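Local coordinates for putative esterase MT1895 (Mycobacterium tuberculosis, PDB 3S4K), which probably hydrolyses acyl-CoA thioesters, possibly 1,4-dihydroxy-2-naphthoyl-CoA, as a hotdog-fold enzyme of the PaaI thioesterase family, at residues A61-I66 with W118-T123; G82-V87 with V135-L140. One frame throughout, in Å; residues are numbered along the deposited sequence. Where two conformers were deposited one is given.

Contact 1 (A61-I66 with W118-T123)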
# COMPACT_ATOMS: atom_id res chain seq x y z
N ALA A 61 -2.24 2.44 1.48
CA ALA A 61 -3.55 2.05 1.96
C ALA A 61 -4.56 3.18 1.91
O ALA A 61 -5.72 3.01 1.52
CB ALA A 61 -3.42 1.49 3.40
N MET A 62 -4.11 4.36 2.32
CA MET A 62 -4.90 5.59 2.25
C MET A 62 -5.37 5.84 0.82
O MET A 62 -6.55 6.10 0.55
CB MET A 62 -4.06 6.80 2.66
CG MET A 62 -4.04 7.14 4.13
SD MET A 62 -3.37 8.82 4.33
CE MET A 62 -4.73 9.87 3.84
N ILE A 63 -4.42 5.76 -0.10
CA ILE A 63 -4.67 5.97 -1.52
C ILE A 63 -5.68 4.94 -2.00
O ILE A 63 -6.63 5.27 -2.68
CB ILE A 63 -3.32 5.96 -2.29
CG1 ILE A 63 -2.59 7.28 -2.04
CG2 ILE A 63 -3.49 5.65 -3.82
CD1 ILE A 63 -1.10 7.21 -2.26
N GLU A 64 -5.51 3.69 -1.58
CA GLU A 64 -6.44 2.63 -2.00
C GLU A 64 -7.87 2.89 -1.52
O GLU A 64 -8.83 2.78 -2.31
CB GLU A 64 -5.92 1.28 -1.47
CG GLU A 64 -6.74 0.06 -1.91
CD GLU A 64 -6.53 -0.33 -3.36
OE1 GLU A 64 -5.63 0.23 -4.02
OE2 GLU A 64 -7.28 -1.23 -3.83
N SER A 65 -8.01 3.26 -0.25
CA SER A 65 -9.32 3.53 0.35
C SER A 65 -10.04 4.70 -0.31
O SER A 65 -11.21 4.62 -0.66
CB SER A 65 -9.17 3.83 1.85
OG SER A 65 -9.00 2.64 2.59
N ILE A 66 -9.34 5.81 -0.44
CA ILE A 66 -10.00 7.04 -0.94
C ILE A 66 -10.44 6.83 -2.39
O ILE A 66 -11.57 7.15 -2.76
CB ILE A 66 -9.08 8.29 -0.77
CG1 ILE A 66 -8.74 8.48 0.71
CG2 ILE A 66 -9.82 9.57 -1.28
CD1 ILE A 66 -7.69 9.58 1.02
N TRP A 118 -8.22 6.37 -10.80
CA TRP A 118 -8.29 7.52 -9.90
C TRP A 118 -6.89 7.93 -9.42
O TRP A 118 -6.05 7.07 -9.17
CB TRP A 118 -9.14 7.22 -8.66
CG TRP A 118 -10.62 7.13 -8.99
CD1 TRP A 118 -11.28 6.06 -9.48
CD2 TRP A 118 -11.59 8.17 -8.85
NE1 TRP A 118 -12.61 6.35 -9.65
CE2 TRP A 118 -12.83 7.65 -9.29
CE3 TRP A 118 -11.53 9.50 -8.41
CZ2 TRP A 118 -14.00 8.41 -9.27
CZ3 TRP A 118 -12.69 10.25 -8.43
CH2 TRP A 118 -13.91 9.70 -8.85
N LEU A 119 -6.66 9.25 -9.31
CA LEU A 119 -5.43 9.82 -8.74
C LEU A 119 -5.72 10.30 -7.32
O LEU A 119 -6.71 11.01 -7.08
CB LEU A 119 -4.98 11.03 -9.57
CG LEU A 119 -3.91 11.91 -8.92
CD1 LEU A 119 -2.62 11.12 -8.82
CD2 LEU A 119 -3.70 13.17 -9.77
N VAL A 120 -4.86 9.93 -6.38
CA VAL A 120 -4.97 10.38 -5.00
C VAL A 120 -3.65 11.03 -4.61
O VAL A 120 -2.58 10.44 -4.79
CB VAL A 120 -5.27 9.22 -4.05
CG1 VAL A 120 -5.45 9.74 -2.61
CG2 VAL A 120 -6.48 8.42 -4.54
N THR A 121 -3.75 12.25 -4.07
CA THR A 121 -2.58 13.03 -3.65
C THR A 121 -2.69 13.24 -2.14
O THR A 121 -3.72 13.74 -1.65
CB THR A 121 -2.48 14.39 -4.38
OG1 THR A 121 -2.57 14.17 -5.80
CG2 THR A 121 -1.16 15.16 -4.03
N ILE A 122 -1.62 12.92 -1.43
CA ILE A 122 -1.57 13.06 0.02
C ILE A 122 -0.64 14.21 0.40
O ILE A 122 0.52 14.24 -0.02
CB ILE A 122 -1.04 11.79 0.70
CG1 ILE A 122 -1.74 10.56 0.14
CG2 ILE A 122 -1.23 11.89 2.19
CD1 ILE A 122 -1.74 9.38 1.10
N THR A 123 -1.16 15.18 1.16
CA THR A 123 -0.41 16.33 1.63
C THR A 123 -0.30 16.37 3.16
O THR A 123 -1.13 15.81 3.89
CB THR A 123 -1.03 17.66 1.13
OG1 THR A 123 -2.45 17.66 1.38
CG2 THR A 123 -0.74 17.86 -0.36
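The central helix of a hotdog fold lies on the concave face of its antiparallel sheet, and here M62, I63 and I66 of that helix settle on V120 and I122 of strand 115-123. No hydrogen bond crosses between the two segments; the interface is aliphatic and buried. I63 does most of the work on the helix side. Its CG1 meets V120 CG1 at 3.8 Å and I122 CD1 at 3.9 Å, so one methylene touches both of these alternate inward residues of the strand. The I63 side chain runs antiparallel alongside that of V120, with CG2 near V120 CB, but crosses I122 at a slant. The other V120 methyl, CG2, reaches the helix backbone, 3.7 Å from I63 O. I122 CD1, anti to its own CA (chi2 -156°), comes to 3.7 Å from M62 SD in one of the conformers that M62 and I122 each adopt. One turn on from M62, I66 CD1 lies 4.3 Å from V120 CG1, a looser touch. The axes of 61-66 and 118-123 pass 8.4 Å apart with their directions 134° from each other. Around this core, M62 continues onto L41 and V102, I66 onto A37, A39 and A106, and I63 onto V135, which carries the packing across strands 36-43, 100-108 and 129-140.

Contact 2 (G82-V87 with V135-L140). With EDO (1,2-ethanediol), chain C.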
# COMPACT_ATOMS: atom_id res chain seq x y z
N GLY A 82 -23.31 -1.25 -9.41
CA GLY A 82 -22.51 -2.45 -9.11
C GLY A 82 -21.50 -2.24 -7.99
O GLY A 82 -21.73 -1.46 -7.06
N SER A 83 -20.38 -2.95 -8.07
CA SER A 83 -19.32 -2.81 -7.08
C SER A 83 -17.97 -2.67 -7.79
O SER A 83 -17.89 -2.73 -9.02
CB SER A 83 -19.30 -4.00 -6.12
OG SER A 83 -19.13 -5.20 -6.83
N VAL A 84 -16.94 -2.44 -7.01
CA VAL A 84 -15.59 -2.26 -7.57
C VAL A 84 -14.57 -3.14 -6.87
O VAL A 84 -14.70 -3.49 -5.70
CB VAL A 84 -15.12 -0.77 -7.54
CG1 VAL A 84 -16.13 0.12 -8.26
CG2 VAL A 84 -14.96 -0.26 -6.09
N VAL A 85 -13.52 -3.46 -7.61
CA VAL A 85 -12.41 -4.23 -7.08
C VAL A 85 -11.13 -3.64 -7.58
O VAL A 85 -10.98 -3.37 -8.77
CB VAL A 85 -12.53 -5.72 -7.49
CG1 VAL A 85 -12.58 -5.89 -9.01
CG2 VAL A 85 -11.37 -6.54 -6.91
N GLY A 86 -10.19 -3.38 -6.67
CA GLY A 86 -8.90 -2.88 -7.11
C GLY A 86 -8.14 -3.90 -7.94
O GLY A 86 -8.17 -5.11 -7.64
N VAL A 87 -7.45 -3.43 -8.97
CA VAL A 87 -6.49 -4.30 -9.67
C VAL A 87 -5.07 -3.78 -9.66
O VAL A 87 -4.15 -4.58 -9.77
CB VAL A 87 -6.93 -4.72 -11.09
CG1 VAL A 87 -8.27 -5.46 -11.03
CG2 VAL A 87 -6.99 -3.47 -12.02
N VAL A 135 -4.88 4.45 -8.70
CA VAL A 135 -5.53 3.19 -8.47
C VAL A 135 -6.42 2.83 -9.65
O VAL A 135 -7.27 3.63 -10.04
CB VAL A 135 -6.35 3.24 -7.17
CG1 VAL A 135 -7.00 1.89 -6.88
CG2 VAL A 135 -5.46 3.69 -6.01
N ARG A 136 -6.21 1.62 -10.18
CA ARG A 136 -7.02 1.09 -11.28
C ARG A 136 -7.99 0.09 -10.68
O ARG A 136 -7.57 -0.80 -9.92
CB ARG A 136 -6.13 0.44 -12.32
CG ARG A 136 -6.89 -0.21 -13.49
CD ARG A 136 -5.94 -0.77 -14.50
NE ARG A 136 -5.33 0.30 -15.29
CZ ARG A 136 -5.91 0.93 -16.31
NH1 ARG A 136 -7.15 0.65 -16.69
NH2 ARG A 136 -5.25 1.92 -16.92
N LEU A 137 -9.27 0.25 -11.01
CA LEU A 137 -10.33 -0.61 -10.49
C LEU A 137 -11.13 -1.23 -11.63
O LEU A 137 -11.30 -0.61 -12.67
CB LEU A 137 -11.27 0.18 -9.58
CG LEU A 137 -10.60 0.79 -8.34
CD1 LEU A 137 -10.33 2.28 -8.58
CD2 LEU A 137 -11.40 0.51 -7.02
N GLN A 138 -11.63 -2.43 -11.38
CA GLN A 138 -12.64 -3.05 -12.21
C GLN A 138 -14.03 -2.75 -11.67
O GLN A 138 -14.27 -2.87 -10.46
CB GLN A 138 -12.46 -4.58 -12.20
CG GLN A 138 -11.74 -5.09 -13.36
CD GLN A 138 -11.69 -6.62 -13.40
OE1 GLN A 138 -12.53 -7.35 -12.83
NE2 GLN A 138 -10.69 -7.11 -14.07
N ASN A 139 -14.95 -2.38 -12.55
CA ASN A 139 -16.37 -2.31 -12.20
C ASN A 139 -16.97 -3.71 -12.33
O ASN A 139 -16.77 -4.37 -13.33
CB ASN A 139 -17.09 -1.36 -13.14
CG ASN A 139 -16.59 0.08 -13.02
OD1 ASN A 139 -16.21 0.53 -11.94
ND2 ASN A 139 -16.58 0.79 -14.16
N LEU A 140 -17.73 -4.13 -11.32
CA LEU A 140 -18.37 -5.44 -11.30
C LEU A 140 -19.86 -5.24 -11.35
O LEU A 140 -20.38 -4.39 -10.65
CB LEU A 140 -18.02 -6.15 -10.00
CG LEU A 140 -16.53 -6.40 -9.76
CD1 LEU A 140 -16.32 -6.91 -8.31
CD2 LEU A 140 -15.97 -7.38 -10.79
C1 EDO C . -8.54 -5.16 -4.22
O1 EDO C . -9.72 -4.37 -3.91
C2 EDO C . -8.41 -6.36 -3.28
O2 EDO C . -9.32 -7.42 -3.61
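L140 N gives the shortest hydrogen bond here, 2.7 Å to S83 O, in the antiparallel pairing of strands 83-93 and 129-140 of the hotdog sheet. S83 N returns the bond to L140 O, and V85 and Q138 form the next hydrogen-bonded pair, with V85 N 3.0 Å from Q138 O and the donors of both bonds in the carbonyl planes. V87 N to R136 O, nearly straight at 171°, extends the series. Between them sit the non-hydrogen-bonded pairs V84 with N139 and G86 with L137. V84 and L137 share a face, where V84 CG2 lies 3.8 Å from L137 CD2; N139 is on that face too, its amide held by Q116 and by the backbone of R113. S83, V85, Q138 and L140 occupy the other face. V85 CG1 sits between the backbone N and the carbonyl carbon (chi1 58°), and touches Q138 CB at 3.5 Å and L140 CD1 at 3.9 Å. R136 CG, anti to the backbone N (chi1 177°), lies 3.6 Å from V87 CG2; beyond it NH1 is hydrogen-bonded to Q115 OE1. G86 N points away from strand 129-140 and donates to O1 of an ethanediol, probably from the crystallisation liquor, at 3.0 Å.

Strands 115-123 and 129-140 are sheet neighbours, and through them contact 1 runs into contact 2, centred about 15 Å from it. W118 O and V135 N, 2.9 Å apart, probably form a hydrogen bond at the join. I63 CG2 packs 3.5 Å from V135 CG2, so the core of contact 1 continues onto the strand of contact 2; E64 OE1 beside it is hydrogen-bonded to N89 ND2. Both contacts touch the second subunit: S65 OG, in one conformer, is hydrogen-bonded to H55 NE2 of that subunit, the V87 backbone is hydrogen-bonded to it, and the ethanediol on G86 also bonds its S96. Hotdog thioesterases form active sites at such interfaces, so the helix near that H55 probably borders one.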